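Long-range contact in DNAation factor-related protein 4 (Drosophila melanogaster, PDB 5XPC), which probably acts as an apoptotic DNA endonuclease, represented here by its CIDE domain, a module that forms higher-order assemblies important for DNA fragmentation: residues Y49-G54 with Q69-V74. Sequence-based numbering, arbitrary orientation.
Sequences YLASDG and QTLFIV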
loop_
_atom_site.group_PDB
_atom_site.type_symbol
_atom_site.label_atom_id
_atom_site.label_comp_id
_atom_site.label_asym_id
_atom_site.label_seq_id
_atom_site.Cartn_x
_atom_site.Cartn_y
_atom_site.Cartn_z
ATOM N N TYR B 49 13.951 -14.786 3.938
ATOM C CA TYR B 49 13.877 -13.353 3.699
ATOM C C TYR B 49 13.309 -13.127 2.310
ATOM O O TYR B 49 13.622 -13.879 1.386
ATOM C CB TYR B 49 15.252 -12.704 3.779
ATOM C CG TYR B 49 15.988 -12.960 5.077
ATOM C CD1 TYR B 49 16.658 -14.156 5.290
ATOM C CD2 TYR B 49 16.014 -11.999 6.084
ATOM C CE1 TYR B 49 17.355 -14.393 6.498
ATOM C CE2 TYR B 49 16.703 -12.220 7.285
ATOM C CZ TYR B 49 17.364 -13.419 7.485
ATOM O OH TYR B 49 18.052 -13.650 8.674
ATOM N N LEU B 50 12.510 -12.076 2.155
ATOM C CA LEU B 50 12.007 -11.725 0.830
ATOM C C LEU B 50 13.166 -11.329 -0.079
ATOM O O LEU B 50 13.987 -10.486 0.283
ATOM C CB LEU B 50 11.014 -10.569 0.937
ATOM C CG LEU B 50 9.696 -10.849 1.656
ATOM C CD1 LEU B 50 8.858 -9.579 1.666
ATOM C CD2 LEU B 50 8.949 -11.970 0.941
ATOM N N ALA B 51 13.229 -11.933 -1.273
ATOM C CA ALA B 51 14.253 -11.519 -2.233
ATOM C C ALA B 51 14.025 -10.089 -2.717
ATOM O O ALA B 51 14.983 -9.407 -3.103
ATOM C CB ALA B 51 14.289 -12.478 -3.430
ATOM N N SER B 52 12.775 -9.615 -2.685
ATOM C CA SER B 52 12.466 -8.274 -3.180
ATOM C C SER B 52 13.148 -7.193 -2.347
ATOM O O SER B 52 13.816 -6.309 -2.893
ATOM C CB SER B 52 10.956 -8.053 -3.195
ATOM O OG SER B 52 10.415 -8.246 -1.904
ATOM N N ASP B 53 12.985 -7.235 -1.019
ATOM C CA ASP B 53 13.506 -6.166 -0.178
ATOM C C ASP B 53 14.271 -6.642 1.051
ATOM O O ASP B 53 14.688 -5.806 1.857
ATOM C CB ASP B 53 12.364 -5.235 0.264
ATOM C CG ASP B 53 11.264 -5.969 1.015
ATOM O OD1 ASP B 53 11.490 -7.125 1.431
ATOM O OD2 ASP B 53 10.169 -5.389 1.197
ATOM N N GLY B 54 14.460 -7.947 1.226
ATOM C CA GLY B 54 15.271 -8.439 2.322
ATOM C C GLY B 54 14.576 -8.521 3.663
ATOM O O GLY B 54 15.233 -8.818 4.664
ATOM N N GLN B 69 4.078 -18.587 -4.822
ATOM C CA GLN B 69 5.224 -18.413 -5.717
ATOM C C GLN B 69 6.098 -17.210 -5.365
ATOM O O GLN B 69 6.976 -16.845 -6.158
ATOM C CB GLN B 69 4.792 -18.324 -7.188
ATOM C CG GLN B 69 3.885 -19.469 -7.620
ATOM C CD GLN B 69 4.584 -20.819 -7.558
ATOM O OE1 GLN B 69 5.804 -20.897 -7.658
ATOM N NE2 GLN B 69 3.807 -21.890 -7.402
ATOM N N THR B 70 5.903 -16.592 -4.198
ATOM C CA THR B 70 6.849 -15.589 -3.716
ATOM C C THR B 70 8.248 -16.194 -3.609
ATOM O O THR B 70 8.402 -17.361 -3.242
ATOM C CB THR B 70 6.394 -15.047 -2.352
ATOM O OG1 THR B 70 5.188 -14.282 -2.509
ATOM C CG2 THR B 70 7.465 -14.150 -1.709
ATOM N N LEU B 71 9.266 -15.402 -3.952
ATOM C CA LEU B 71 10.662 -15.829 -3.916
ATOM C C LEU B 71 11.325 -15.410 -2.606
ATOM O O LEU B 71 11.293 -14.230 -2.237
ATOM C CB LEU B 71 11.444 -15.234 -5.089
ATOM C CG LEU B 71 12.961 -15.472 -5.033
ATOM C CD1 LEU B 71 13.288 -16.970 -5.050
ATOM C CD2 LEU B 71 13.679 -14.753 -6.182
ATOM N N PHE B 72 11.957 -16.376 -1.931
ATOM C CA PHE B 72 12.671 -16.162 -0.680
ATOM C C PHE B 72 14.154 -16.462 -0.851
ATOM O O PHE B 72 14.539 -17.345 -1.624
ATOM C CB PHE B 72 12.114 -17.049 0.453
ATOM C CG PHE B 72 10.637 -16.880 0.682
ATOM C CD1 PHE B 72 10.153 -15.764 1.338
ATOM C CD2 PHE B 72 9.738 -17.843 0.247
ATOM C CE1 PHE B 72 8.779 -15.594 1.541
ATOM C CE2 PHE B 72 8.371 -17.681 0.447
ATOM C CZ PHE B 72 7.897 -16.556 1.099
ATOM N N ILE B 73 14.982 -15.712 -0.118
ATOM C CA ILE B 73 16.374 -16.066 0.138
ATOM C C ILE B 73 16.433 -16.773 1.484
ATOM O O ILE B 73 15.942 -16.241 2.492
ATOM C CB ILE B 73 17.280 -14.822 0.158
ATOM C CG1 ILE B 73 17.044 -13.956 -1.082
ATOM C CG2 ILE B 73 18.755 -15.238 0.327
ATOM C CD1 ILE B 73 17.365 -14.657 -2.367
ATOM N N VAL B 74 17.035 -17.960 1.523
ATOM C CA VAL B 74 17.301 -18.626 2.794
ATOM C C VAL B 74 18.729 -18.300 3.211
ATOM O O VAL B 74 19.658 -18.361 2.393
ATOM C CB VAL B 74 17.061 -20.145 2.716
ATOM C CG1 VAL B 74 17.967 -20.813 1.678
ATOM C CG2 VAL B 74 17.236 -20.780 4.110
HETATM O O HOH W 1 10.489 -11.625 -3.000
#
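In the ubiquitin-like sheet of the CIDE domain, strand 47-50, outermost in the sheet of this chain, pairs antiparallel with strand 71-75 and then leaves it through a turn. Tyr49 and Ile73 form the hydrogen-bonded pair: Tyr49 N donates a hydrogen bond to Ile73 O at 2.9 Å, in the carbonyl plane, and Ile73 N reaches Tyr49 O at 2.7 Å, nearly along the C=O axis. That same oxygen also receives a CA-H...O contact from Phe72 CA. Past the non-hydrogen-bonded pair Leu50-Phe72, Ala51 N still reaches Leu71 O at 3.2 Å; the N-H points almost straight at it (173°), but from above the carbonyl plane. A water shares this acceptor, donating to Leu71 O at 2.8 Å and accepting from Ser52 N, so it bridges the turn after strand 47-50 to Leu71. The turn closes through Gly54 N to Leu50 O.

Two apolar contacts flank the backbone bonds. The methyl of Ala51 lies between Leu71 and Ile73, with CB 3.6 Å from Leu71 CD2 and 3.9 Å from Ile73 CG1. Leu50 sets off away from strand 71-75, but its CD2 swings back to touch Phe72 CE1 at 3.7 Å, the two side chains running side by side, each with CG anti to its carbonyl carbon. The Thr70 side chain crosses that of Leu50 obliquely, its CG2 meeting the same methyl. The Tyr49 ring meets Ile73 O at its edge, in plane, while its hydroxyl is held by Gly76 O and Ala79 N.

Strand 10-15 borders 71-75 on its other side, bonding to the backbone of Phe72. Asp84, starting helix 84-92, is hydrogen-bonded backbone to backbone with Ala51 and packs on Ala51 and Leu71; Val57 of strand 56-57 and Leu66, just past helix 60-65, pack against Phe72.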